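Local coordinates for polar amino acid ABC uptake transporter substrate binding protein (Streptococcus thermophilus LMG 18311, PDB 3HV1) that probably binds a polar amino acid outside the cell and delivers it to an ABC importer in the membrane, at residues D99-Y104 with K225-F230; T232-G237 with Q255-R260; D12-Y17 with D219-K224; M71-L76 with D92-S97. One frame throughout, in Å; residues are numbered along the deposited sequence.

Contact 1: residues D99-Y104 with K225-F230; sequences DFTEPY and KINQGF
The packed part of this contact sets Thr101 and Tyr104 on Ile226 and Phe230, with one short bond to Asn227. Tyr104 CB sits over one face of the Phe230 ring, a CH-pi contact 4.0 Å from the centroid, while the two rings meet obliquely with planes 51° apart; flat, apolar phenylalanine suits such a bed. Thr101 CG2 lies 3.6 Å from Ile226 CG2, crossing it at about a right angle, and Thr101 OG1 donates to Glu102 O and is also hydrogen-bonded to Val213 N. Asn227 OD1 takes Glu102 N on an in-plane lone pair at 2.8 Å, nearly straight at 173°. The wet side begins at the other amide atom, which is why asparagine suits the place: Asn227 ND2 donates to a water at 3.2 Å, and that water donates to Phe100 O and, weakly, to Glu102 OE2. Helix 220-236 thus holds a segment consistent with the Phe-Thr-x-Pro-Tyr sequence that, in family 3 solute-binding proteins, leads out of the first lobe toward the inter-lobe strands.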
loop_
_atom_site.group_PDB
_atom_site.type_symbol
_atom_site.label_atom_id
_atom_site.label_comp_id
_atom_site.label_asym_id
_atom_site.label_seq_id
_atom_site.Cartn_x
_atom_site.Cartn_y
_atom_site.Cartn_z
ATOM N N ASP A 99 12.686 -6.893 -4.844
ATOM C CA ASP A 99 11.371 -6.996 -4.226
ATOM C C ASP A 99 11.429 -6.148 -2.959
ATOM O O ASP A 99 12.457 -6.101 -2.285
ATOM C CB ASP A 99 11.044 -8.447 -3.885
ATOM C CG ASP A 99 10.388 -9.184 -5.043
ATOM O OD1 ASP A 99 10.175 -8.557 -6.104
ATOM O OD2 ASP A 99 10.078 -10.388 -4.884
ATOM N N PHE A 100 10.323 -5.491 -2.634
ATOM C CA PHE A 100 10.267 -4.594 -1.483
ATOM C C PHE A 100 9.412 -5.027 -0.312
ATOM O O PHE A 100 8.410 -5.720 -0.478
ATOM C CB PHE A 100 9.753 -3.226 -1.935
ATOM C CG PHE A 100 10.734 -2.448 -2.750
ATOM C CD1 PHE A 100 11.599 -1.549 -2.136
ATOM C CD2 PHE A 100 10.798 -2.610 -4.130
ATOM C CE1 PHE A 100 12.510 -0.820 -2.880
ATOM C CE2 PHE A 100 11.709 -1.885 -4.887
ATOM C CZ PHE A 100 12.566 -0.989 -4.261
ATOM N N THR A 101 9.813 -4.594 0.881
ATOM C CA THR A 101 9.025 -4.870 2.068
ATOM C C THR A 101 7.957 -3.793 1.980
ATOM O O THR A 101 7.978 -2.954 1.073
ATOM C CB THR A 101 9.778 -4.576 3.377
ATOM O OG1 THR A 101 10.198 -3.199 3.374
ATOM C CG2 THR A 101 10.976 -5.494 3.548
ATOM N N GLU A 102 7.029 -3.827 2.925
ATOM C CA GLU A 102 5.991 -2.813 3.019
ATOM C C GLU A 102 6.736 -1.551 3.459
ATOM O O GLU A 102 7.847 -1.640 3.983
ATOM C CB GLU A 102 4.974 -3.208 4.093
ATOM C CG GLU A 102 4.182 -4.449 3.755
ATOM C CD GLU A 102 3.504 -4.335 2.410
ATOM O OE1 GLU A 102 2.884 -3.278 2.156
ATOM O OE2 GLU A 102 3.584 -5.297 1.608
ATOM N N PRO A 103 6.153 -0.359 3.235
ATOM C CA PRO A 103 6.845 0.869 3.651
ATOM C C PRO A 103 6.811 1.043 5.165
ATOM O O PRO A 103 5.797 0.746 5.790
ATOM C CB PRO A 103 6.069 1.962 2.923
ATOM C CG PRO A 103 4.665 1.389 2.867
ATOM C CD PRO A 103 4.931 -0.045 2.467
ATOM N N TYR A 104 7.908 1.509 5.764
ATOM C CA TYR A 104 7.925 1.691 7.215
ATOM C C TYR A 104 7.779 3.163 7.644
ATOM O O TYR A 104 7.535 3.462 8.815
ATOM C CB TYR A 104 9.195 1.060 7.828
ATOM C CG TYR A 104 10.505 1.531 7.230
ATOM C CD1 TYR A 104 11.168 2.640 7.747
ATOM C CD2 TYR A 104 11.061 0.884 6.117
ATOM C CE1 TYR A 104 12.362 3.109 7.167
ATOM C CE2 TYR A 104 12.246 1.344 5.534
ATOM C CZ TYR A 104 12.887 2.456 6.066
ATOM O OH TYR A 104 14.041 2.923 5.485
ATOM N N LYS A 225 9.687 -11.764 6.705
ATOM C CA LYS A 225 10.239 -11.720 8.050
ATOM C C LYS A 225 10.514 -10.284 8.469
ATOM O O LYS A 225 10.433 -9.950 9.649
ATOM C CB LYS A 225 11.522 -12.551 8.123
ATOM C CG LYS A 225 11.306 -14.043 7.889
ATOM C CD LYS A 225 10.441 -14.662 8.980
ATOM C CE LYS A 225 10.168 -16.129 8.684
ATOM N NZ LYS A 225 9.358 -16.770 9.759
ATOM N N ILE A 226 10.841 -9.428 7.511
ATOM C CA ILE A 226 11.077 -8.039 7.861
ATOM C C ILE A 226 9.724 -7.388 8.146
ATOM O O ILE A 226 9.560 -6.724 9.173
ATOM C CB ILE A 226 11.822 -7.297 6.741
ATOM C CG1 ILE A 226 13.246 -7.866 6.620
ATOM C CG2 ILE A 226 11.869 -5.804 7.051
ATOM C CD1 ILE A 226 14.006 -7.387 5.393
ATOM N N ASN A 227 8.754 -7.586 7.254
ATOM C CA ASN A 227 7.414 -7.023 7.450
ATOM C C ASN A 227 6.861 -7.413 8.819
ATOM O O ASN A 227 6.286 -6.589 9.524
ATOM C CB ASN A 227 6.446 -7.517 6.369
ATOM C CG ASN A 227 6.731 -6.921 5.018
ATOM O OD1 ASN A 227 7.217 -5.793 4.917
ATOM N ND2 ASN A 227 6.413 -7.661 3.964
ATOM N N GLN A 228 7.016 -8.683 9.178
ATOM C CA GLN A 228 6.543 -9.180 10.470
ATOM C C GLN A 228 7.352 -8.525 11.590
ATOM O O GLN A 228 6.829 -8.231 12.658
ATOM C CB GLN A 228 6.713 -10.700 10.549
ATOM C CG GLN A 228 5.804 -11.482 9.612
ATOM C CD GLN A 228 6.098 -12.977 9.631
ATOM O OE1 GLN A 228 6.268 -13.576 10.696
ATOM N NE2 GLN A 228 6.151 -13.586 8.450
ATOM N N GLY A 229 8.639 -8.313 11.336
ATOM C CA GLY A 229 9.494 -7.683 12.328
ATOM C C GLY A 229 8.994 -6.291 12.671
ATOM O O GLY A 229 8.913 -5.927 13.845
ATOM N N PHE A 230 8.658 -5.507 11.648
ATOM C CA PHE A 230 8.142 -4.155 11.880
ATOM C C PHE A 230 6.923 -4.227 12.786
ATOM O O PHE A 230 6.805 -3.479 13.750
ATOM C CB PHE A 230 7.699 -3.484 10.577
ATOM C CG PHE A 230 8.817 -3.179 9.618
ATOM C CD1 PHE A 230 10.105 -2.921 10.075
ATOM C CD2 PHE A 230 8.562 -3.096 8.254
ATOM C CE1 PHE A 230 11.128 -2.583 9.186
ATOM C CE2 PHE A 230 9.581 -2.757 7.352
ATOM C CZ PHE A 230 10.861 -2.503 7.825
HETATM O O HOH W 1 6.479 -6.787 0.913
#

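Contact 2: residues T232-G237 with Q255-R260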
loop_
_atom_site.group_PDB
_atom_site.type_symbol
_atom_site.label_atom_id
_atom_site.label_comp_id
_atom_site.label_asym_id
_atom_site.label_seq_id
_atom_site.Cartn_x
_atom_site.Cartn_y
_atom_site.Cartn_z
ATOM N N THR A 232 6.003 -6.586 14.845
ATOM C CA THR A 232 6.374 -7.032 16.175
ATOM C C THR A 232 6.947 -5.895 17.013
ATOM O O THR A 232 6.596 -5.746 18.187
ATOM C CB THR A 232 7.389 -8.195 16.094
ATOM O OG1 THR A 232 6.795 -9.288 15.374
ATOM C CG2 THR A 232 7.765 -8.673 17.471
ATOM N N LEU A 233 7.818 -5.084 16.410
ATOM C CA LEU A 233 8.434 -3.963 17.116
ATOM C C LEU A 233 7.416 -2.890 17.463
ATOM O O LEU A 233 7.542 -2.228 18.488
ATOM C CB LEU A 233 9.559 -3.349 16.268
ATOM C CG LEU A 233 10.716 -4.302 15.956
ATOM C CD1 LEU A 233 11.722 -3.606 15.025
ATOM C CD2 LEU A 233 11.396 -4.711 17.251
ATOM N N TYR A 234 6.417 -2.697 16.606
ATOM C CA TYR A 234 5.390 -1.702 16.902
ATOM C C TYR A 234 4.515 -2.224 18.051
ATOM O O TYR A 234 4.112 -1.464 18.936
ATOM C CB TYR A 234 4.520 -1.412 15.668
ATOM C CG TYR A 234 3.793 -0.087 15.796
ATOM C CD1 TYR A 234 4.461 1.118 15.590
ATOM C CD2 TYR A 234 2.473 -0.036 16.247
ATOM C CE1 TYR A 234 3.836 2.346 15.845
ATOM C CE2 TYR A 234 1.840 1.174 16.500
ATOM C CZ TYR A 234 2.521 2.362 16.303
ATOM O OH TYR A 234 1.888 3.554 16.573
ATOM N N LYS A 235 4.222 -3.524 18.034
ATOM C CA LYS A 235 3.405 -4.141 19.087
ATOM C C LYS A 235 4.088 -4.107 20.448
ATOM O O LYS A 235 3.428 -3.876 21.461
ATOM C CB LYS A 235 3.070 -5.599 18.741
ATOM C CG LYS A 235 1.709 -5.823 18.099
ATOM C CD LYS A 235 1.674 -5.420 16.637
ATOM C CE LYS A 235 0.374 -5.884 15.971
ATOM N NZ LYS A 235 0.368 -5.668 14.486
ATOM N N ASN A 236 5.404 -4.340 20.486
ATOM C CA ASN A 236 6.102 -4.326 21.766
ATOM C C ASN A 236 6.672 -2.969 22.175
ATOM O O ASN A 236 7.290 -2.851 23.227
ATOM C CB ASN A 236 7.195 -5.412 21.825
ATOM C CG ASN A 236 8.410 -5.097 20.971
ATOM O OD1 ASN A 236 8.618 -3.960 20.540
ATOM N ND2 ASN A 236 9.235 -6.116 20.738
ATOM N N GLY A 237 6.446 -1.950 21.350
ATOM C CA GLY A 237 6.909 -0.611 21.686
ATOM C C GLY A 237 8.287 -0.183 21.208
ATOM O O GLY A 237 8.628 0.998 21.278
ATOM N N GLN A 255 0.848 0.222 7.566
ATOM C CA GLN A 255 1.283 -1.163 7.385
ATOM C C GLN A 255 2.067 -1.658 8.602
ATOM O O GLN A 255 1.838 -2.774 9.088
ATOM C CB GLN A 255 2.137 -1.311 6.119
ATOM C CG GLN A 255 1.339 -1.161 4.828
ATOM C CD GLN A 255 1.432 0.224 4.243
ATOM O OE1 GLN A 255 1.542 1.216 4.967
ATOM N NE2 GLN A 255 1.375 0.307 2.920
ATOM N N VAL A 256 2.992 -0.834 9.091
ATOM C CA VAL A 256 3.785 -1.197 10.263
ATOM C C VAL A 256 2.851 -1.401 11.457
ATOM O O VAL A 256 3.114 -2.234 12.324
ATOM C CB VAL A 256 4.824 -0.090 10.599
ATOM C CG1 VAL A 256 5.343 -0.249 12.016
ATOM C CG2 VAL A 256 5.976 -0.165 9.619
ATOM N N LYS A 257 1.759 -0.639 11.486
ATOM C CA LYS A 257 0.781 -0.722 12.565
ATOM C C LYS A 257 -0.150 -1.930 12.444
ATOM O O LYS A 257 -0.972 -2.175 13.323
ATOM C CB LYS A 257 -0.057 0.557 12.616
ATOM C CG LYS A 257 0.715 1.798 13.005
ATOM C CD LYS A 257 -0.196 3.015 13.052
ATOM C CE LYS A 257 0.560 4.267 13.484
ATOM N NZ LYS A 257 -0.308 5.484 13.472
ATOM N N GLY A 258 -0.026 -2.676 11.353
ATOM C CA GLY A 258 -0.862 -3.849 11.161
ATOM C C GLY A 258 -2.197 -3.590 10.474
ATOM O O GLY A 258 -3.026 -4.494 10.373
ATOM N N LYS A 259 -2.405 -2.362 10.006
ATOM C CA LYS A 259 -3.644 -1.987 9.323
ATOM C C LYS A 259 -3.503 -2.228 7.822
ATOM O O LYS A 259 -2.994 -1.370 7.101
ATOM C CB LYS A 259 -3.947 -0.509 9.566
ATOM C CG LYS A 259 -4.036 -0.116 11.028
ATOM C CD LYS A 259 -4.230 1.381 11.172
ATOM C CE LYS A 259 -4.478 1.779 12.620
ATOM N NZ LYS A 259 -3.357 1.373 13.518
ATOM N N ARG A 260 -3.968 -3.381 7.348
ATOM C CA ARG A 260 -3.851 -3.705 5.927
ATOM C C ARG A 260 -5.063 -3.308 5.086
ATOM O O ARG A 260 -5.051 -3.470 3.865
ATOM C CB ARG A 260 -3.583 -5.207 5.736
ATOM C CG ARG A 260 -3.142 -5.971 6.990
ATOM C CD ARG A 260 -1.838 -5.460 7.612
ATOM N NE ARG A 260 -0.655 -5.691 6.781
ATOM C CZ ARG A 260 -0.267 -4.899 5.785
ATOM N NH1 ARG A 260 -0.963 -3.810 5.483
ATOM N NH2 ARG A 260 0.825 -5.196 5.090
#
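CH-pi packing carries most of this surface contact. Tyr234, its CG anti to the backbone N (chi1 -160°), swings its ring out against the 255-258 turn, and Lys257 CG rests over one face, 4.0 Å from the ring centroid. Beyond CG the lysine runs extended, so that its CE comes 3.4 Å from Tyr234 OH; a long aliphatic chain suits this position beside a ring. Apolar contact follows: Val256 CG1 meets Tyr234 CB at 3.9 Å, and both residues also touch Phe239 of helix 238-247. The partner segment is a type I beta turn, Gln255 to Gly258, in the tail after that helix, closed by Gly258 N to Gln255 O at 2.9 Å; with phi at 88°, Gly258 occupies backbone space natural to glycine. Polar matters lie largely outside. Tyr234 OH is hydrogen-bonded to Asp250, whereas Lys235, bent at chi2, brings NZ only to 3.9 Å from Lys257 O, without a bond, and forms a long, weak ion pair with Glu231.

Contact 3: residues D12-Y17 with D219-K224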
loop_
_atom_site.group_PDB
_atom_site.type_symbol
_atom_site.label_atom_id
_atom_site.label_comp_id
_atom_site.label_asym_id
_atom_site.label_seq_id
_atom_site.Cartn_x
_atom_site.Cartn_y
_atom_site.Cartn_z
ATOM N N ASP A 12 16.301 -18.505 -2.099
ATOM C CA ASP A 12 15.782 -17.992 -0.843
ATOM C C ASP A 12 16.732 -18.422 0.268
ATOM O O ASP A 12 16.759 -19.591 0.657
ATOM C CB ASP A 12 14.392 -18.573 -0.596
ATOM C CG ASP A 12 13.705 -17.956 0.600
ATOM O OD1 ASP A 12 14.346 -17.849 1.669
ATOM O OD2 ASP A 12 12.517 -17.589 0.472
ATOM N N GLN A 13 17.501 -17.473 0.787
ATOM C CA GLN A 13 18.475 -17.782 1.822
ATOM C C GLN A 13 18.045 -17.574 3.266
ATOM O O GLN A 13 18.900 -17.480 4.145
ATOM C CB GLN A 13 19.755 -16.982 1.587
ATOM C CG GLN A 13 20.468 -17.272 0.286
ATOM C CD GLN A 13 21.821 -16.602 0.235
ATOM O OE1 GLN A 13 22.762 -17.037 0.890
ATOM N NE2 GLN A 13 21.919 -15.522 -0.527
ATOM N N TRP A 14 16.748 -17.507 3.543
ATOM C CA TRP A 14 16.342 -17.298 4.931
ATOM C C TRP A 14 17.001 -18.337 5.831
ATOM O O TRP A 14 17.438 -18.027 6.939
ATOM C CB TRP A 14 14.819 -17.351 5.091
ATOM C CG TRP A 14 14.390 -17.100 6.512
ATOM C CD1 TRP A 14 13.812 -17.995 7.364
ATOM C CD2 TRP A 14 14.563 -15.887 7.263
ATOM N NE1 TRP A 14 13.616 -17.422 8.595
ATOM C CE2 TRP A 14 14.067 -16.129 8.566
ATOM C CE3 TRP A 14 15.093 -14.622 6.964
ATOM C CZ2 TRP A 14 14.084 -15.152 9.574
ATOM C CZ3 TRP A 14 15.110 -13.647 7.967
ATOM C CH2 TRP A 14 14.608 -13.922 9.255
ATOM N N GLN A 15 17.082 -19.570 5.343
ATOM C CA GLN A 15 17.704 -20.654 6.095
ATOM C C GLN A 15 19.160 -20.363 6.414
ATOM O O GLN A 15 19.643 -20.675 7.501
ATOM C CB GLN A 15 17.609 -21.957 5.304
ATOM C CG GLN A 15 16.381 -22.768 5.639
ATOM C CD GLN A 15 16.486 -23.396 7.012
ATOM O OE1 GLN A 15 17.325 -24.271 7.240
ATOM N NE2 GLN A 15 15.647 -22.945 7.938
ATOM N N THR A 16 19.857 -19.763 5.460
ATOM C CA THR A 16 21.259 -19.431 5.647
ATOM C C THR A 16 21.421 -18.264 6.620
ATOM O O THR A 16 22.237 -18.326 7.538
ATOM C CB THR A 16 21.919 -19.098 4.294
ATOM O OG1 THR A 16 21.956 -20.284 3.488
ATOM C CG2 THR A 16 23.329 -18.582 4.487
ATOM N N TYR A 17 20.633 -17.209 6.436
ATOM C CA TYR A 17 20.723 -16.054 7.323
ATOM C C TYR A 17 20.533 -16.451 8.782
ATOM O O TYR A 17 21.286 -16.025 9.644
ATOM C CB TYR A 17 19.683 -14.996 6.948
ATOM C CG TYR A 17 19.773 -14.510 5.521
ATOM C CD1 TYR A 17 20.995 -14.137 4.960
ATOM C CD2 TYR A 17 18.629 -14.403 4.735
ATOM C CE1 TYR A 17 21.069 -13.667 3.640
ATOM C CE2 TYR A 17 18.694 -13.940 3.428
ATOM C CZ TYR A 17 19.911 -13.573 2.887
ATOM O OH TYR A 17 19.956 -13.105 1.594
ATOM N N ASP A 219 14.488 -13.748 -2.438
ATOM C CA ASP A 219 14.402 -13.767 -0.976
ATOM C C ASP A 219 13.016 -13.413 -0.441
ATOM O O ASP A 219 12.870 -12.534 0.413
ATOM C CB ASP A 219 15.436 -12.817 -0.367
ATOM C CG ASP A 219 16.735 -13.512 -0.023
ATOM O OD1 ASP A 219 16.678 -14.671 0.428
ATOM O OD2 ASP A 219 17.810 -12.894 -0.176
ATOM N N LYS A 220 12.007 -14.123 -0.931
ATOM C CA LYS A 220 10.625 -13.910 -0.530
ATOM C C LYS A 220 10.404 -14.012 0.975
ATOM O O LYS A 220 9.648 -13.225 1.551
ATOM C CB LYS A 220 9.727 -14.928 -1.231
ATOM C CG LYS A 220 9.792 -14.867 -2.746
ATOM C CD LYS A 220 9.388 -13.495 -3.258
ATOM C CE LYS A 220 9.269 -13.494 -4.769
ATOM N NZ LYS A 220 8.208 -14.434 -5.222
ATOM N N THR A 221 11.051 -14.986 1.608
ATOM C CA THR A 221 10.893 -15.198 3.040
ATOM C C THR A 221 11.493 -14.072 3.861
ATOM O O THR A 221 10.922 -13.656 4.867
ATOM C CB THR A 221 11.538 -16.520 3.482
ATOM O OG1 THR A 221 11.068 -17.583 2.642
ATOM C CG2 THR A 221 11.173 -16.831 4.927
ATOM N N LEU A 222 12.655 -13.593 3.432
ATOM C CA LEU A 222 13.331 -12.511 4.129
ATOM C C LEU A 222 12.431 -11.279 4.163
ATOM O O LEU A 222 12.318 -10.615 5.189
ATOM C CB LEU A 222 14.638 -12.179 3.417
ATOM C CG LEU A 222 15.370 -10.925 3.870
ATOM C CD1 LEU A 222 15.828 -11.050 5.323
ATOM C CD2 LEU A 222 16.552 -10.712 2.946
ATOM N N ILE A 223 11.799 -10.977 3.036
ATOM C CA ILE A 223 10.898 -9.823 2.954
ATOM C C ILE A 223 9.751 -9.963 3.964
ATOM O O ILE A 223 9.422 -9.015 4.675
ATOM C CB ILE A 223 10.307 -9.675 1.525
ATOM C CG1 ILE A 223 11.412 -9.276 0.539
ATOM C CG2 ILE A 223 9.165 -8.659 1.522
ATOM C CD1 ILE A 223 12.095 -7.944 0.859
ATOM N N LYS A 224 9.155 -11.150 4.031
ATOM C CA LYS A 224 8.051 -11.400 4.961
ATOM C C LYS A 224 8.487 -11.270 6.413
ATOM O O LYS A 224 7.754 -10.743 7.247
ATOM C CB LYS A 224 7.477 -12.803 4.745
ATOM C CG LYS A 224 6.776 -12.986 3.413
ATOM C CD LYS A 224 6.167 -14.378 3.293
ATOM C CE LYS A 224 5.438 -14.541 1.963
ATOM N NZ LYS A 224 4.761 -15.871 1.830
HETATM O O HOH W 2 14.448 -15.141 1.983
HETATM O O HOH W 3 19.569 -14.656 -2.003
#
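Thr221 shows best how these two helix starts fit together. Its CB lies 3.3 Å from Asp12 OD2, and from there the branches part. OG1, beside the backbone N and anti to the carbonyl carbon (chi1 -51°), donates to the syn lone pair of Asp12 OD2 at 2.6 Å; CG2, anti to the N, rests against the indole of Trp14, 3.6 Å from Trp14 CG. Threonine suits the spot because it pairs a hydroxyl with a methyl. Asp12 OD2 is gripped twice, since Thr221 N also reaches it, from above the carboxylate plane. Asp219, from the other segment, accepts in return: its OD1 takes Gln13 N at 2.9 Å, and OD2 receives Tyr17 OH at 2.8 Å, tip to tip. The two acids are close, 4.1 Å from Asp12 OD1 to Asp219 OD1, but a water donates to both oxygens, weakly to Asp12, probably easing repulsion. Leu222 fills between the Trp14 and Tyr17 rings. With Asp12 OD1 accepting from Trp14 N, an Asx turn opens helix 14-20, placed beside the N-terminus of helix 220-236.

Contact 4: residues M71-L76 with D92-S97; sequences MKETEL and DERKQS
Thr91 to Arg94 form the Thr-Asp-Glu-Arg sequence that leads into the 92-97 segment, a signature of family 3 solute-binding proteins whose arginine in relatives usually grips the ligand's carboxylate, a role that Arg94 may share. Here a short, weakly bonded helix meets the first turns of helix 72-78 with no direct hydrogen bond, and water does the joining. Arg94 runs extended from CG to NE, so that its guanidinium reaches across to Lys72 and Glu73. One water in the guanidinium plane accepts from Arg94 NH2 at 2.9 Å and from Lys72 NZ at 2.8 Å, bridging two like charges and probably softening their repulsion. A second accepts from Arg94 NE and donates to Glu73 OE2, each at 3.1 Å. Glu73 OE2 itself stays 4.2 Å from Arg94 NE, well out of the guanidinium plane, so the attraction is one of charge alone; its carboxylate is held by Tyr88 OH, as Arg94 NH1 is by Ser89 O. Lys72 NZ is likewise bound to Trp69 O. The dry part is small: Glu73, bent at chi2, lays CG 3.8 Å from Ser97 CB, where a small residue lets the chains come near, and Ser97 OG bonds to Lys77. Lys72 and Leu76 pack on Ile84 of strand 83-84, while Arg94 touches Phe100 of strand 99-100 and His263 of the purification tag of the second subunit.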
loop_
_atom_site.group_PDB
_atom_site.type_symbol
_atom_site.label_atom_id
_atom_site.label_comp_id
_atom_site.label_asym_id
_atom_site.label_seq_id
_atom_site.Cartn_x
_atom_site.Cartn_y
_atom_site.Cartn_z
HETATM N N MSE A 71 25.803 1.992 -7.119
HETATM C CA MSE A 71 25.987 0.567 -7.361
HETATM C C MSE A 71 25.113 -0.335 -6.501
HETATM O O MSE A 71 25.305 -1.550 -6.482
HETATM C CB MSE A 71 27.447 0.194 -7.111
HETATM C CG MSE A 71 28.431 0.798 -8.071
HETATM SE SE MSE A 71 28.105 0.269 -9.884
HETATM C CE MSE A 71 28.264 -1.650 -9.720
ATOM N N LYS A 72 24.143 0.248 -5.807
ATOM C CA LYS A 72 23.297 -0.543 -4.925
ATOM C C LYS A 72 22.585 -1.738 -5.536
ATOM O O LYS A 72 22.643 -2.825 -4.970
ATOM C CB LYS A 72 22.277 0.353 -4.210
ATOM C CG LYS A 72 21.331 1.108 -5.117
ATOM C CD LYS A 72 20.489 2.069 -4.280
ATOM C CE LYS A 72 19.731 3.044 -5.166
ATOM N NZ LYS A 72 20.667 3.943 -5.889
ATOM N N GLU A 73 21.907 -1.568 -6.670
ATOM C CA GLU A 73 21.204 -2.707 -7.264
ATOM C C GLU A 73 22.187 -3.768 -7.724
ATOM O O GLU A 73 21.915 -4.968 -7.637
ATOM C CB GLU A 73 20.351 -2.299 -8.465
ATOM C CG GLU A 73 19.062 -1.565 -8.145
ATOM C CD GLU A 73 19.297 -0.099 -7.865
ATOM O OE1 GLU A 73 20.196 0.486 -8.504
ATOM O OE2 GLU A 73 18.578 0.470 -7.021
ATOM N N THR A 74 23.328 -3.325 -8.233
ATOM C CA THR A 74 24.340 -4.260 -8.693
ATOM C C THR A 74 24.870 -5.056 -7.509
ATOM O O THR A 74 24.974 -6.278 -7.578
ATOM C CB THR A 74 25.503 -3.531 -9.368
ATOM O OG1 THR A 74 25.013 -2.821 -10.513
ATOM C CG2 THR A 74 26.568 -4.537 -9.806
ATOM N N GLU A 75 25.192 -4.357 -6.422
ATOM C CA GLU A 75 25.697 -4.993 -5.214
ATOM C C GLU A 75 24.713 -6.038 -4.701
ATOM O O GLU A 75 25.109 -7.107 -4.246
ATOM C CB GLU A 75 25.929 -3.945 -4.126
ATOM C CG GLU A 75 27.138 -3.066 -4.350
ATOM C CD GLU A 75 28.406 -3.714 -3.855
ATOM O OE1 GLU A 75 28.612 -3.754 -2.624
ATOM O OE2 GLU A 75 29.190 -4.199 -4.698
ATOM N N LEU A 76 23.426 -5.715 -4.779
ATOM C CA LEU A 76 22.369 -6.606 -4.320
ATOM C C LEU A 76 22.254 -7.859 -5.181
ATOM O O LEU A 76 22.166 -8.981 -4.673
ATOM C CB LEU A 76 21.032 -5.861 -4.330
ATOM C CG LEU A 76 19.814 -6.632 -3.818
ATOM C CD1 LEU A 76 20.002 -7.023 -2.356
ATOM C CD2 LEU A 76 18.582 -5.762 -3.990
ATOM N N ASP A 92 9.564 1.731 -10.519
ATOM C CA ASP A 92 9.437 0.649 -11.483
ATOM C C ASP A 92 10.806 0.127 -11.901
ATOM O O ASP A 92 10.972 -1.063 -12.150
ATOM C CB ASP A 92 8.665 1.119 -12.721
ATOM C CG ASP A 92 7.198 1.380 -12.429
ATOM O OD1 ASP A 92 6.529 0.476 -11.875
ATOM O OD2 ASP A 92 6.713 2.484 -12.758
ATOM N N GLU A 93 11.784 1.024 -11.974
ATOM C CA GLU A 93 13.138 0.646 -12.364
ATOM C C GLU A 93 13.735 -0.271 -11.304
ATOM O O GLU A 93 14.279 -1.329 -11.613
ATOM C CB GLU A 93 14.015 1.896 -12.518
ATOM C CG GLU A 93 15.378 1.641 -13.156
ATOM C CD GLU A 93 16.213 2.906 -13.294
ATOM O OE1 GLU A 93 15.728 3.885 -13.899
ATOM O OE2 GLU A 93 17.361 2.920 -12.802
ATOM N N ARG A 94 13.617 0.139 -10.047
ATOM C CA ARG A 94 14.152 -0.646 -8.944
ATOM C C ARG A 94 13.440 -1.985 -8.821
ATOM O O ARG A 94 14.046 -2.982 -8.438
ATOM C CB ARG A 94 14.044 0.151 -7.642
ATOM C CG ARG A 94 14.962 1.363 -7.625
ATOM C CD ARG A 94 14.702 2.286 -6.454
ATOM N NE ARG A 94 15.672 3.374 -6.425
ATOM C CZ ARG A 94 15.675 4.356 -5.534
ATOM N NH1 ARG A 94 14.748 4.400 -4.587
ATOM N NH2 ARG A 94 16.623 5.283 -5.577
ATOM N N LYS A 95 12.158 -2.009 -9.162
ATOM C CA LYS A 95 11.389 -3.242 -9.091
ATOM C C LYS A 95 11.905 -4.266 -10.098
ATOM O O LYS A 95 11.663 -5.461 -9.957
ATOM C CB LYS A 95 9.911 -2.957 -9.336
ATOM C CG LYS A 95 9.255 -2.159 -8.223
ATOM C CD LYS A 95 7.768 -1.965 -8.471
ATOM C CE LYS A 95 7.027 -3.287 -8.436
ATOM N NZ LYS A 95 5.555 -3.088 -8.530
ATOM N N GLN A 96 12.621 -3.800 -11.114
ATOM C CA GLN A 96 13.172 -4.716 -12.100
ATOM C C GLN A 96 14.341 -5.462 -11.470
ATOM O O GLN A 96 14.697 -6.554 -11.905
ATOM C CB GLN A 96 13.647 -3.957 -13.345
ATOM C CG GLN A 96 12.529 -3.269 -14.129
ATOM C CD GLN A 96 11.454 -4.238 -14.616
ATOM O OE1 GLN A 96 10.722 -4.828 -13.821
ATOM N NE2 GLN A 96 11.359 -4.404 -15.930
ATOM N N SER A 97 14.918 -4.878 -10.421
ATOM C CA SER A 97 16.057 -5.484 -9.737
ATOM C C SER A 97 15.770 -6.042 -8.342
ATOM O O SER A 97 16.569 -6.811 -7.807
ATOM C CB SER A 97 17.204 -4.474 -9.637
ATOM O OG SER A 97 17.699 -4.120 -10.916
HETATM O O HOH W 4 19.191 6.196 -6.633
HETATM O O HOH W 5 18.087 3.185 -8.326
#

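In the fold
Helix 220-236 is the common spine of three contacts: contact 3 uses its start, contact 1 its middle and contact 2 its last turn. Contacts 1 and 3 have centres about 12 Å apart and touch, with Lys225 CG 3.4 Å from Trp14 CZ2. Contacts 1 and 2, about 11 Å between centres, meet where Tyr104 CA lies 3.6 Å from Val256 CG2. Contact 4 stands off the helix, its centre about 17 Å from that of contact 1, yet Phe100 CZ reaches to 3.9 Å from Arg94 CB. Contacts 2 and 4 are farthest apart, about 27 Å between centres. If Arg94 serves as in relatives, contact 4 probably borders the ligand site.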